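Sigma-C capsid protein (Avian reovirus, PDB 2VRS) forms the homotrimeric fibre of the avian reovirus capsid that attaches the virion to host cells, and it also induces apoptosis. Local coordinates at residues Q81-R86 / H140-L145; V128-F133 / V185-F190; F159-S164 / V205-D210. One frame throughout, in Å; residues are numbered along the deposited sequence.

Contact 1: residues Q81-R86 / H140-L145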
ATOM      1  N   GLN C  81      15.972   0.082  -6.331  1.00 16.20           N
ATOM      2  CA  GLN C  81      17.120   0.504  -7.113  1.00 18.47           C
ATOM      3  C   GLN C  81      17.560   1.876  -6.677  1.00 20.49           C
ATOM      4  O   GLN C  81      16.741   2.719  -6.320  1.00 18.91           O
ATOM      5  CB  GLN C  81      16.727   0.697  -8.595  1.00 22.39           C
ATOM      6  CG  GLN C  81      16.146  -0.447  -9.315  1.00 39.16           C
ATOM      7  CD  GLN C  81      15.624   0.012 -10.669  1.00 36.11           C
ATOM      8  OE1 GLN C  81      14.416  -0.003 -10.912  1.00 32.39           O
ATOM      9  NE2 GLN C  81      16.530   0.461 -11.531  1.00 35.80           N
ATOM     10  N   LEU C  82      18.862   2.114  -6.793  1.00 17.11           N
ATOM     11  CA  LEU C  82      19.387   3.446  -6.645  1.00 15.06           C
ATOM     12  C   LEU C  82      19.955   3.821  -8.019  1.00 19.75           C
ATOM     13  O   LEU C  82      21.061   3.393  -8.395  1.00 23.16           O
ATOM     14  CB  LEU C  82      20.487   3.518  -5.548  1.00 18.16           C
ATOM     15  CG  LEU C  82      20.969   4.967  -5.232  1.00 23.24           C
ATOM     16  CD1 LEU C  82      19.839   5.854  -4.572  1.00 19.12           C
ATOM     17  CD2 LEU C  82      22.173   4.967  -4.318  1.00 27.71           C
ATOM     18  N   MET C  83      19.199   4.626  -8.754  1.00 19.89           N
ATOM     19  CA  MET C  83      19.615   5.126 -10.068  1.00 22.60           C
ATOM     20  C   MET C  83      20.482   6.364  -9.945  1.00 23.05           C
ATOM     21  O   MET C  83      20.224   7.241  -9.128  1.00 21.46           O
ATOM     22  CB  MET C  83      18.399   5.480 -10.898  1.00 18.98           C
ATOM     23  CG  MET C  83      17.475   4.352 -11.156  1.00 24.37           C
ATOM     24  SD  MET C  83      16.098   5.056 -12.091  1.00 30.78           S
ATOM     25  CE  MET C  83      15.132   3.616 -12.347  1.00 25.81           C
ATOM     26  N   GLN C  84      21.514   6.454 -10.779  1.00 19.82           N
ATOM     27  CA  GLN C  84      22.422   7.612 -10.755  1.00 16.06           C
ATOM     28  C   GLN C  84      22.527   8.100 -12.208  1.00 21.54           C
ATOM     29  O   GLN C  84      22.859   7.325 -13.123  1.00 20.63           O
ATOM     30  CB  GLN C  84      23.802   7.210 -10.237  1.00 21.19           C
ATOM     31  CG  GLN C  84      23.751   6.638  -8.830  1.00 31.22           C
ATOM     32  CD  GLN C  84      25.097   6.124  -8.405  1.00 48.51           C
ATOM     33  OE1 GLN C  84      25.247   4.956  -8.055  1.00 51.84           O
ATOM     34  NE2 GLN C  84      26.096   6.990  -8.460  1.00 42.60           N
ATOM     35  N   PHE C  85      22.143   9.350 -12.427  1.00 19.30           N
ATOM     36  CA  PHE C  85      22.255   9.968 -13.750  1.00 19.36           C
ATOM     37  C   PHE C  85      22.453  11.480 -13.666  1.00 21.51           C
ATOM     38  O   PHE C  85      22.389  12.078 -12.585  1.00 19.66           O
ATOM     39  CB  PHE C  85      21.034   9.590 -14.595  1.00 18.81           C
ATOM     40  CG  PHE C  85      19.702   9.881 -13.922  1.00 16.87           C
ATOM     41  CD1 PHE C  85      19.112  11.139 -14.050  1.00 18.62           C
ATOM     42  CD2 PHE C  85      19.035   8.890 -13.195  1.00 16.27           C
ATOM     43  CE1 PHE C  85      17.865  11.403 -13.438  1.00 19.82           C
ATOM     44  CE2 PHE C  85      17.780   9.142 -12.580  1.00 19.28           C
ATOM     45  CZ  PHE C  85      17.211  10.399 -12.700  1.00 19.07           C
ATOM     46  N   ARG C  86      22.679  12.106 -14.816  1.00 18.98           N
ATOM     47  CA  ARG C  86      22.785  13.552 -14.900  1.00 19.28           C
ATOM     48  C   ARG C  86      21.548  14.156 -15.563  1.00 16.76           C
ATOM     49  O   ARG C  86      21.001  13.594 -16.523  1.00 21.26           O
ATOM     50  CB  ARG C  86      24.079  13.925 -15.651  1.00 23.46           C
ATOM     51  CG  ARG C  86      25.339  13.400 -14.935  1.00 32.42           C
ATOM     52  CD  ARG C  86      25.710  14.303 -13.776  1.00 41.62           C
ATOM     53  NE  ARG C  86      26.732  15.291 -14.136  1.00 60.21           N
ATOM     54  CZ  ARG C  86      26.500  16.466 -14.728  1.00 70.34           C
ATOM     55  NH1 ARG C  86      25.263  16.833 -15.060  1.00 71.63           N
ATOM     56  NH2 ARG C  86      27.518  17.282 -14.995  1.00 69.54           N
ATOM     57  N   HIS C 140      21.804  10.325 -20.052  1.00 25.10           N
ATOM     58  CA  HIS C 140      21.812   8.951 -20.539  1.00 25.14           C
ATOM     59  C   HIS C 140      20.643   8.264 -19.817  1.00 29.54           C
ATOM     60  O   HIS C 140      20.777   7.821 -18.674  1.00 34.76           O
ATOM     61  CB  HIS C 140      23.164   8.308 -20.211  1.00 26.45           C
ATOM     62  CG  HIS C 140      23.385   7.000 -20.901  1.00 22.47           C
ATOM     63  ND1 HIS C 140      23.433   5.801 -20.220  1.00 30.12           N
ATOM     64  CD2 HIS C 140      23.554   6.700 -22.205  1.00 21.61           C
ATOM     65  CE1 HIS C 140      23.614   4.817 -21.081  1.00 28.73           C
ATOM     66  NE2 HIS C 140      23.660   5.334 -22.293  1.00 23.13           N
ATOM     67  N   ILE C 141      19.498   8.251 -20.484  1.00 33.05           N
ATOM     68  CA  ILE C 141      18.222   7.801 -19.924  1.00 43.69           C
ATOM     69  C   ILE C 141      18.353   6.427 -19.255  1.00 42.51           C
ATOM     70  O   ILE C 141      18.886   5.506 -19.860  1.00 43.77           O
ATOM     71  CB  ILE C 141      17.125   7.738 -21.044  1.00 47.16           C
ATOM     72  CG1 ILE C 141      17.057   9.050 -21.859  1.00 57.64           C
ATOM     73  CG2 ILE C 141      15.766   7.382 -20.457  1.00 51.13           C
ATOM     74  CD1 ILE C 141      16.055  10.114 -21.357  1.00 58.37           C
ATOM     75  N   PRO C 142      17.922   6.300 -17.979  1.00 43.70           N
ATOM     76  CA  PRO C 142      17.861   4.977 -17.348  1.00 43.44           C
ATOM     77  C   PRO C 142      16.927   4.043 -18.119  1.00 43.99           C
ATOM     78  O   PRO C 142      15.926   4.508 -18.685  1.00 43.04           O
ATOM     79  CB  PRO C 142      17.261   5.279 -15.967  1.00 46.78           C
ATOM     80  CG  PRO C 142      17.633   6.691 -15.707  1.00 41.71           C
ATOM     81  CD  PRO C 142      17.496   7.357 -17.043  1.00 44.28           C
ATOM     82  N   SER C 143      17.264   2.750 -18.151  1.00 45.83           N
ATOM     83  CA  SER C 143      16.383   1.725 -18.741  1.00 46.89           C
ATOM     84  C   SER C 143      15.008   1.721 -18.085  1.00 40.08           C
ATOM     85  O   SER C 143      13.987   1.791 -18.773  1.00 37.57           O
ATOM     86  CB  SER C 143      17.012   0.330 -18.646  1.00 48.62           C
ATOM     87  OG  SER C 143      17.671   0.014 -19.851  1.00 60.70           O
ATOM     88  N   ASP C 144      14.988   1.670 -16.747  1.00 41.57           N
ATOM     89  CA  ASP C 144      13.716   1.627 -16.001  1.00 41.03           C
ATOM     90  C   ASP C 144      13.017   3.001 -15.905  1.00 35.83           C
ATOM     91  O   ASP C 144      12.735   3.504 -14.772  1.00 29.85           O
ATOM     92  CB  ASP C 144      13.901   1.004 -14.603  1.00 39.40           C
ATOM     93  CG  ASP C 144      14.219  -0.483 -14.653  1.00 53.65           C
ATOM     94  OD1 ASP C 144      14.227  -1.086 -15.752  1.00 56.76           O
ATOM     95  OD2 ASP C 144      14.448  -1.059 -13.571  1.00 59.64           O
ATOM     96  N   LEU C 145      12.683   3.566 -17.073  1.00 30.57           N
ATOM     97  CA  LEU C 145      11.981   4.894 -17.135  1.00 32.32           C
ATOM     98  C   LEU C 145      10.659   5.019 -16.357  1.00 27.14           C
ATOM     99  O   LEU C 145      10.280   6.130 -15.900  1.00 20.26           O
ATOM    100  CB  LEU C 145      11.780   5.353 -18.587  1.00 37.35           C
ATOM    101  CG  LEU C 145      11.856   6.864 -18.857  1.00 38.55           C
ATOM    102  CD1 LEU C 145      13.048   7.549 -18.152  1.00 45.59           C
ATOM    103  CD2 LEU C 145      11.903   7.142 -20.340  1.00 38.67           C
TER
HETATM  104  O   HOH W   1      23.077  10.492 -17.107  1.00 29.20           O

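Contact 2: residues V128-F133 / V185-F190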
ATOM      1  N   VAL C 128      12.298  35.113  -7.560  1.00 23.02           N
ATOM      2  CA  VAL C 128      11.723  33.759  -7.700  1.00 22.71           C
ATOM      3  C   VAL C 128      12.206  33.221  -9.045  1.00 24.14           C
ATOM      4  O   VAL C 128      12.346  33.985 -10.006  1.00 23.20           O
ATOM      5  CB  VAL C 128      10.162  33.785  -7.674  1.00 26.88           C
ATOM      6  CG1 VAL C 128       9.597  32.407  -7.971  1.00 24.84           C
ATOM      7  CG2 VAL C 128       9.639  34.243  -6.320  1.00 32.74           C
ATOM      8  N   VAL C 129      12.473  31.918  -9.125  1.00 22.06           N
ATOM      9  CA  VAL C 129      12.883  31.291 -10.369  1.00 20.17           C
ATOM     10  C   VAL C 129      12.132  29.964 -10.523  1.00 23.34           C
ATOM     11  O   VAL C 129      11.762  29.334  -9.512  1.00 22.48           O
ATOM     12  CB  VAL C 129      14.409  31.057 -10.405  1.00 21.85           C
ATOM     13  CG1 VAL C 129      14.856  30.081  -9.291  1.00 20.19           C
ATOM     14  CG2 VAL C 129      14.881  30.565 -11.771  1.00 21.60           C
ATOM     15  N   LEU C 130      11.906  29.576 -11.783  1.00 19.19           N
ATOM     16  CA  LEU C 130      11.335  28.287 -12.122  1.00 20.56           C
ATOM     17  C   LEU C 130      12.419  27.412 -12.741  1.00 24.28           C
ATOM     18  O   LEU C 130      13.246  27.884 -13.529  1.00 24.21           O
ATOM     19  CB  LEU C 130      10.155  28.460 -13.085  1.00 19.85           C
ATOM     20  CG  LEU C 130       8.784  28.720 -12.462  1.00 24.39           C
ATOM     21  CD1 LEU C 130       8.669  29.950 -11.546  1.00 20.88           C
ATOM     22  CD2 LEU C 130       7.719  28.759 -13.574  1.00 26.26           C
ATOM     23  N   LEU C 131      12.410  26.138 -12.387  1.00 17.25           N
ATOM     24  CA  LEU C 131      13.436  25.175 -12.880  1.00 16.69           C
ATOM     25  C   LEU C 131      12.711  23.930 -13.322  1.00 19.52           C
ATOM     26  O   LEU C 131      12.004  23.297 -12.547  1.00 16.40           O
ATOM     27  CB  LEU C 131      14.411  24.832 -11.761  1.00 18.31           C
ATOM     28  CG  LEU C 131      15.763  24.263 -12.169  1.00 23.40           C
ATOM     29  CD1 LEU C 131      16.483  25.265 -13.133  1.00 24.35           C
ATOM     30  CD2 LEU C 131      16.678  23.968 -10.935  1.00 21.71           C
ATOM     31  N   THR C 132      12.906  23.596 -14.585  1.00 20.75           N
ATOM     32  CA  THR C 132      12.168  22.532 -15.243  1.00 18.61           C
ATOM     33  C   THR C 132      13.008  21.249 -15.384  1.00 17.24           C
ATOM     34  O   THR C 132      14.195  21.292 -15.735  1.00 21.17           O
ATOM     35  CB  THR C 132      11.567  23.062 -16.591  1.00 16.39           C
ATOM     36  OG1 THR C 132      10.554  24.026 -16.282  1.00 21.19           O
ATOM     37  CG2 THR C 132      10.939  21.889 -17.397  1.00 18.06           C
ATOM     38  N   PHE C 133      12.367  20.101 -15.116  1.00 14.76           N
ATOM     39  CA  PHE C 133      12.996  18.763 -15.134  1.00 16.94           C
ATOM     40  C   PHE C 133      12.163  17.897 -16.090  1.00 16.75           C
ATOM     41  O   PHE C 133      11.176  17.299 -15.722  1.00 16.92           O
ATOM     42  CB  PHE C 133      12.984  18.153 -13.723  1.00 14.08           C
ATOM     43  CG  PHE C 133      13.935  18.835 -12.793  1.00 16.95           C
ATOM     44  CD1 PHE C 133      15.249  18.383 -12.704  1.00 17.00           C
ATOM     45  CD2 PHE C 133      13.523  19.965 -12.073  1.00 15.29           C
ATOM     46  CE1 PHE C 133      16.167  19.030 -11.851  1.00 16.42           C
ATOM     47  CE2 PHE C 133      14.455  20.668 -11.218  1.00 16.80           C
ATOM     48  CZ  PHE C 133      15.758  20.183 -11.104  1.00 14.88           C
ATOM     49  N   VAL C 185       7.353  15.798 -17.361  1.00 19.58           N
ATOM     50  CA  VAL C 185       7.963  17.105 -17.078  1.00 19.85           C
ATOM     51  C   VAL C 185       7.386  17.703 -15.809  1.00 19.19           C
ATOM     52  O   VAL C 185       6.176  17.876 -15.704  1.00 17.31           O
ATOM     53  CB  VAL C 185       7.712  18.150 -18.238  1.00 17.06           C
ATOM     54  CG1 VAL C 185       8.379  19.498 -17.922  1.00 17.96           C
ATOM     55  CG2 VAL C 185       8.163  17.611 -19.568  1.00 18.91           C
ATOM     56  N   PHE C 186       8.248  18.060 -14.856  1.00 17.40           N
ATOM     57  CA  PHE C 186       7.830  18.874 -13.747  1.00 18.11           C
ATOM     58  C   PHE C 186       8.686  20.119 -13.647  1.00 19.24           C
ATOM     59  O   PHE C 186       9.815  20.168 -14.153  1.00 18.54           O
ATOM     60  CB  PHE C 186       7.783  18.124 -12.386  1.00 15.78           C
ATOM     61  CG  PHE C 186       9.139  17.751 -11.820  1.00 14.76           C
ATOM     62  CD1 PHE C 186       9.731  16.544 -12.194  1.00 15.23           C
ATOM     63  CD2 PHE C 186       9.770  18.566 -10.833  1.00 14.62           C
ATOM     64  CE1 PHE C 186      10.945  16.162 -11.656  1.00 17.10           C
ATOM     65  CE2 PHE C 186      10.989  18.189 -10.258  1.00 16.29           C
ATOM     66  CZ  PHE C 186      11.595  16.986 -10.692  1.00 14.89           C
ATOM     67  N   THR C 187       8.105  21.131 -13.037  1.00 16.45           N
ATOM     68  CA  THR C 187       8.778  22.409 -12.800  1.00 17.35           C
ATOM     69  C   THR C 187       8.670  22.772 -11.314  1.00 18.21           C
ATOM     70  O   THR C 187       7.607  22.650 -10.706  1.00 17.24           O
ATOM     71  CB  THR C 187       8.156  23.511 -13.689  1.00 17.74           C
ATOM     72  OG1 THR C 187       8.334  23.128 -15.065  1.00 19.42           O
ATOM     73  CG2 THR C 187       8.816  24.872 -13.432  1.00 18.71           C
ATOM     74  N   ILE C 188       9.792  23.165 -10.732  1.00 16.27           N
ATOM     75  CA  ILE C 188       9.796  23.674  -9.374  1.00 18.07           C
ATOM     76  C   ILE C 188       9.932  25.202  -9.358  1.00 18.30           C
ATOM     77  O   ILE C 188      10.584  25.780 -10.233  1.00 18.67           O
ATOM     78  CB  ILE C 188      10.901  23.006  -8.535  1.00 17.43           C
ATOM     79  CG1 ILE C 188      12.287  23.422  -9.005  1.00 20.49           C
ATOM     80  CG2 ILE C 188      10.682  21.473  -8.571  1.00 16.68           C
ATOM     81  CD1 ILE C 188      13.420  22.895  -8.101  1.00 20.07           C
ATOM     82  N   THR C 189       9.317  25.826  -8.357  1.00 18.20           N
ATOM     83  CA  THR C 189       9.347  27.281  -8.176  1.00 16.40           C
ATOM     84  C   THR C 189       9.940  27.573  -6.793  1.00 18.69           C
ATOM     85  O   THR C 189       9.496  27.001  -5.783  1.00 19.79           O
ATOM     86  CB  THR C 189       7.912  27.821  -8.225  1.00 22.09           C
ATOM     87  OG1 THR C 189       7.353  27.557  -9.525  1.00 22.25           O
ATOM     88  CG2 THR C 189       7.908  29.319  -7.918  1.00 20.33           C
ATOM     89  N   PHE C 190      10.938  28.449  -6.732  1.00 19.82           N
ATOM     90  CA  PHE C 190      11.574  28.753  -5.456  1.00 19.09           C
ATOM     91  C   PHE C 190      12.194  30.148  -5.375  1.00 18.18           C
ATOM     92  O   PHE C 190      12.545  30.736  -6.410  1.00 20.06           O
ATOM     93  CB  PHE C 190      12.579  27.638  -5.078  1.00 17.59           C
ATOM     94  CG  PHE C 190      13.727  27.462  -6.050  1.00 17.58           C
ATOM     95  CD1 PHE C 190      13.650  26.554  -7.103  1.00 20.10           C
ATOM     96  CD2 PHE C 190      14.937  28.171  -5.865  1.00 19.18           C
ATOM     97  CE1 PHE C 190      14.732  26.381  -7.979  1.00 23.32           C
ATOM     98  CE2 PHE C 190      16.001  28.011  -6.755  1.00 21.14           C
ATOM     99  CZ  PHE C 190      15.910  27.106  -7.793  1.00 20.82           C
TER

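Contact 3: residues F159-S164 / V205-D210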
ATOM      1  N   PHE C 159       3.479  19.462  -5.330  1.00 13.17           N
ATOM      2  CA  PHE C 159       4.092  18.598  -4.303  1.00 12.96           C
ATOM      3  C   PHE C 159       5.345  19.284  -3.725  1.00 15.23           C
ATOM      4  O   PHE C 159       5.934  20.147  -4.387  1.00 14.93           O
ATOM      5  CB  PHE C 159       4.456  17.222  -4.932  1.00 12.79           C
ATOM      6  CG  PHE C 159       5.339  17.328  -6.168  1.00 12.30           C
ATOM      7  CD1 PHE C 159       4.770  17.493  -7.446  1.00 18.26           C
ATOM      8  CD2 PHE C 159       6.750  17.286  -6.050  1.00 15.45           C
ATOM      9  CE1 PHE C 159       5.579  17.607  -8.579  1.00 14.03           C
ATOM     10  CE2 PHE C 159       7.591  17.365  -7.199  1.00 15.65           C
ATOM     11  CZ  PHE C 159       6.999  17.511  -8.485  1.00 13.55           C
ATOM     12  N   PRO C 160       5.677  18.994  -2.450  1.00 13.76           N
ATOM     13  CA  PRO C 160       6.739  19.754  -1.767  1.00 11.12           C
ATOM     14  C   PRO C 160       8.110  19.348  -2.311  1.00 13.40           C
ATOM     15  O   PRO C 160       8.336  18.186  -2.660  1.00 14.03           O
ATOM     16  CB  PRO C 160       6.568  19.387  -0.279  1.00 14.51           C
ATOM     17  CG  PRO C 160       5.618  18.191  -0.284  1.00 15.09           C
ATOM     18  CD  PRO C 160       4.958  18.042  -1.571  1.00 15.98           C
ATOM     19  N   VAL C 161       8.994  20.328  -2.358  1.00 14.02           N
ATOM     20  CA  VAL C 161      10.344  20.139  -2.853  1.00 15.09           C
ATOM     21  C   VAL C 161      11.215  20.996  -1.911  1.00 13.22           C
ATOM     22  O   VAL C 161      10.918  22.159  -1.672  1.00 17.47           O
ATOM     23  CB  VAL C 161      10.511  20.645  -4.332  1.00 14.71           C
ATOM     24  CG1 VAL C 161      11.983  20.616  -4.745  1.00 15.91           C
ATOM     25  CG2 VAL C 161       9.644  19.862  -5.351  1.00 12.65           C
ATOM     26  N   ASP C 162      12.324  20.433  -1.408  1.00 14.15           N
ATOM     27  CA  ASP C 162      13.278  21.218  -0.613  1.00 16.34           C
ATOM     28  C   ASP C 162      14.429  21.682  -1.503  1.00 17.54           C
ATOM     29  O   ASP C 162      14.988  20.890  -2.245  1.00 16.26           O
ATOM     30  CB  ASP C 162      13.869  20.336   0.490  1.00 14.22           C
ATOM     31  CG  ASP C 162      12.872  20.006   1.577  1.00 26.07           C
ATOM     32  OD1 ASP C 162      11.861  20.707   1.729  1.00 24.91           O
ATOM     33  OD2 ASP C 162      13.135  19.049   2.286  1.00 39.68           O
ATOM     34  N   VAL C 163      14.802  22.951  -1.405  1.00 15.54           N
ATOM     35  CA  VAL C 163      15.877  23.465  -2.225  1.00 17.69           C
ATOM     36  C   VAL C 163      16.856  24.169  -1.287  1.00 20.10           C
ATOM     37  O   VAL C 163      16.443  24.771  -0.276  1.00 18.95           O
ATOM     38  CB  VAL C 163      15.319  24.443  -3.286  1.00 19.56           C
ATOM     39  CG1 VAL C 163      16.412  25.171  -4.013  1.00 31.23           C
ATOM     40  CG2 VAL C 163      14.466  23.659  -4.295  1.00 19.02           C
ATOM     41  N   SER C 164      18.139  24.080  -1.629  1.00 16.23           N
ATOM     42  CA  SER C 164      19.159  24.896  -0.950  1.00 17.28           C
ATOM     43  C   SER C 164      20.199  25.340  -1.987  1.00 17.26           C
ATOM     44  O   SER C 164      20.362  24.692  -3.015  1.00 17.12           O
ATOM     45  CB  SER C 164      19.807  24.095   0.195  1.00 19.34           C
ATOM     46  OG  SER C 164      20.838  23.257  -0.272  1.00 25.38           O
ATOM     47  N   VAL C 205      18.405  19.741  -4.675  1.00 16.04           N
ATOM     48  CA  VAL C 205      16.940  19.608  -4.809  1.00 16.00           C
ATOM     49  C   VAL C 205      16.631  18.229  -4.195  1.00 17.54           C
ATOM     50  O   VAL C 205      17.290  17.226  -4.524  1.00 18.12           O
ATOM     51  CB  VAL C 205      16.506  19.606  -6.307  1.00 21.01           C
ATOM     52  CG1 VAL C 205      15.031  19.253  -6.440  1.00 16.78           C
ATOM     53  CG2 VAL C 205      16.731  20.993  -6.975  1.00 18.84           C
ATOM     54  N   ARG C 206      15.690  18.194  -3.265  1.00 16.20           N
ATOM     55  CA  ARG C 206      15.227  16.935  -2.675  1.00 14.08           C
ATOM     56  C   ARG C 206      13.703  16.914  -2.729  1.00 13.47           C
ATOM     57  O   ARG C 206      13.031  17.860  -2.278  1.00 15.47           O
ATOM     58  CB  ARG C 206      15.689  16.794  -1.224  1.00 20.55           C
ATOM     59  CG  ARG C 206      17.185  16.803  -1.095  1.00 32.04           C
ATOM     60  CD  ARG C 206      17.616  16.185   0.218  1.00 51.74           C
ATOM     61  NE  ARG C 206      17.072  14.837   0.411  1.00 58.88           N
ATOM     62  CZ  ARG C 206      17.311  14.100   1.493  1.00 60.33           C
ATOM     63  NH1 ARG C 206      18.078  14.588   2.453  1.00 44.42           N
ATOM     64  NH2 ARG C 206      16.797  12.886   1.615  1.00 64.39           N
ATOM     65  N   THR C 207      13.198  15.833  -3.294  1.00 13.37           N
ATOM     66  CA  THR C 207      11.761  15.644  -3.413  1.00 14.44           C
ATOM     67  C   THR C 207      11.500  14.164  -3.661  1.00 16.51           C
ATOM     68  O   THR C 207      12.415  13.358  -3.723  1.00 17.62           O
ATOM     69  CB  THR C 207      11.131  16.584  -4.516  1.00 13.96           C
ATOM     70  OG1 THR C 207       9.687  16.551  -4.396  1.00 17.86           O
ATOM     71  CG2 THR C 207      11.540  16.175  -5.957  1.00 15.29           C
ATOM     72  N   GLY C 208      10.236  13.788  -3.737  1.00 14.06           N
ATOM     73  CA  GLY C 208       9.940  12.423  -4.128  1.00 13.02           C
ATOM     74  C   GLY C 208       8.552  12.410  -4.739  1.00 13.91           C
ATOM     75  O   GLY C 208       7.757  13.381  -4.609  1.00 15.51           O
ATOM     76  N   ILE C 209       8.292  11.328  -5.444  1.00 12.84           N
ATOM     77  CA  ILE C 209       7.054  11.152  -6.226  1.00 12.07           C
ATOM     78  C   ILE C 209       6.497   9.757  -6.017  1.00 14.77           C
ATOM     79  O   ILE C 209       7.221   8.801  -5.645  1.00 14.03           O
ATOM     80  CB  ILE C 209       7.301  11.413  -7.759  1.00 11.43           C
ATOM     81  CG1 ILE C 209       8.305  10.365  -8.389  1.00 13.18           C
ATOM     82  CG2 ILE C 209       7.858  12.871  -7.942  1.00 12.64           C
ATOM     83  CD1 ILE C 209       8.424  10.414  -9.964  1.00 14.48           C
ATOM     84  N   ASP C 210       5.198   9.647  -6.249  1.00 15.98           N
ATOM     85  CA  ASP C 210       4.533   8.351  -6.245  1.00 13.31           C
ATOM     86  C   ASP C 210       4.347   7.979  -7.680  1.00 14.43           C
ATOM     87  O   ASP C 210       3.760   8.777  -8.429  1.00 15.80           O
ATOM     88  CB  ASP C 210       3.174   8.453  -5.568  1.00 16.19           C
ATOM     89  CG  ASP C 210       3.280   8.789  -4.086  1.00 19.29           C
ATOM     90  OD1 ASP C 210       4.284   8.414  -3.437  1.00 16.53           O
ATOM     91  OD2 ASP C 210       2.330   9.393  -3.575  1.00 15.13           O
TER
HETATM   92  O   HOH W   2       6.901  15.448  -2.949  1.00 18.42           O

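Contact 1: residues Q81-R86 / H140-L145
M83 and F85 reach from strand 81-86 onto the loop 140-145, and P142 is the residue they both meet. The F85 ring presents CD2 to CG of the proline at 3.6 Å, with CE2 of the same ring the next atom along; the two side chains cross at about a right angle. F85 has CG between its backbone N and carbonyl carbon (chi1 53°). M83 meets the neighbouring CB of the same proline. Its chain is extended beyond CG (chi2 178°), and this straight run carries the thioether to P142, where SD lies 4.1 Å from CB. The methyl then continues to D144: CE is 3.4 Å from the backbone O and 3.7 Å from CB of that aspartate. M83 crosses both P142 and D144 at about a right angle. Farther out, the amide end of Q81 faces the carboxylate of D144, the two planes nearly perpendicular at 87°. D144 is also the centre of an inverse gamma turn. At the other end of the contact a water accepts from R86 N at 2.8 Å and, weakly, from H140 N. The segments run roughly antiparallel, yet no clear direct hydrogen bond joins the two, though R86 bonds to the backbone of T139 just before H140. Strand 81-92 pairs with strand 98-108 through backbone bonds from Q81, M83 and F85, while the loop, lying between strand 128-134 and helix 152-155, folds back over side chains of the strand, with R147 and L148 also touching M83.

Contact 2: residues V128-F133 / V185-F190
An antiparallel ladder in the beta-barrel of the C-terminal domain joins strands 128-133 and 185-190, whose directions differ by 158°. Three hydrogen-bonded pairs, V129 with F190, L131 with I188 and F133 with F186, each exchange two backbone bonds; F133 N to F186 O is the shortest at 2.7 Å. These pairs send their side chains to one face. There CB of F133 sits over one face of the F186 ring, offset toward its rim and 3.7 Å from its centroid, as a CH-pi contact, while the two rings are near parallel but slid apart, with centroids 5.0 Å from each other. V129 repeats the theme: CG1, held between the backbone N and carbonyl carbon (chi1 63°), lies over one face of the F190 ring, again toward the rim, 3.7 Å from its centroid, and CB of L131 comes to that ring's edge. I188 puts CD1 at the edge of the F133 ring. On the other face L130 CD1 lies 3.4 Å from T189 OG1. The chemistry therefore divides by face: aromatic and aliphatic groups packed inward against V161, V163, L203 and V205, and threonines and L130 on the partly exposed side, where T132 OG1 and T187 OG1 share one hydrogen bond of 2.7 Å, either able to donate.

Contact 3: residues F159-S164 / V205-D210
P160 O is gripped twice. T207 OG1 donates to it at 2.7 Å, tilted 18° from the carbonyl plane, and a water donates to it as well; the same water gives its other bond to G208 O at 2.8 Å. This is where antiparallel strands 159-164 and 205-210 of the C-terminal beta-barrel part from regular pairing. Farther along, D162 and R206 form a hydrogen-bonded pair, D162 N to R206 O at 2.8 Å and R206 N to D162 O at 3.0 Å, followed by the non-hydrogen-bonded pair V163 with V205. Toward F159 the strands splay, CA of F159 and I209 lying 8.2 Å apart, and the threonine hydroxyl and the water span the gap. T207 has OG1 anti to its backbone N (chi1 -168°), which turns the hydroxyl to the neighbouring strand. The same oxygen lies at the edge of the F159 ring, in its plane, 3.4 Å from CD2, and CG2 of V161 is beside it. On the buried face V161, V163 and V205 pack against I188 of strand 185-191. The polar ends of D162 and R206 go to other chains rather than to each other: D162 OD2 makes a salt bridge with R206 NH1 of the third subunit, and R206 NH1 one with D162 OD1 of the second. This is consistent with a D162-R206 bridge at each interface of the homotrimer, linking the C-terminal domains. Within the chain, the valines meet where V161 CG1 lies 3.7 Å from V205 CG1.

All three contacts reach one antiparallel sheet of the C-terminal domain, but they sample different depths. Contacts 2 and 3 have their centres 11 Å apart and touch: I188 CG2 packs on V161 CG2 at 3.7 Å, F186 meets F159 and F190 meets V163, so their inner faces share one apolar core. Their outer faces differ, since contact 2 touches no other chain while contact 3 reaches both other subunits through salt bridges. Contact 1 lies nearer the surface, about 7 Å from contact 2 between nearest atoms. There a loop meets strand 81-92, a sheet neighbour of 128-134, through side chains and water instead of a backbone ladder.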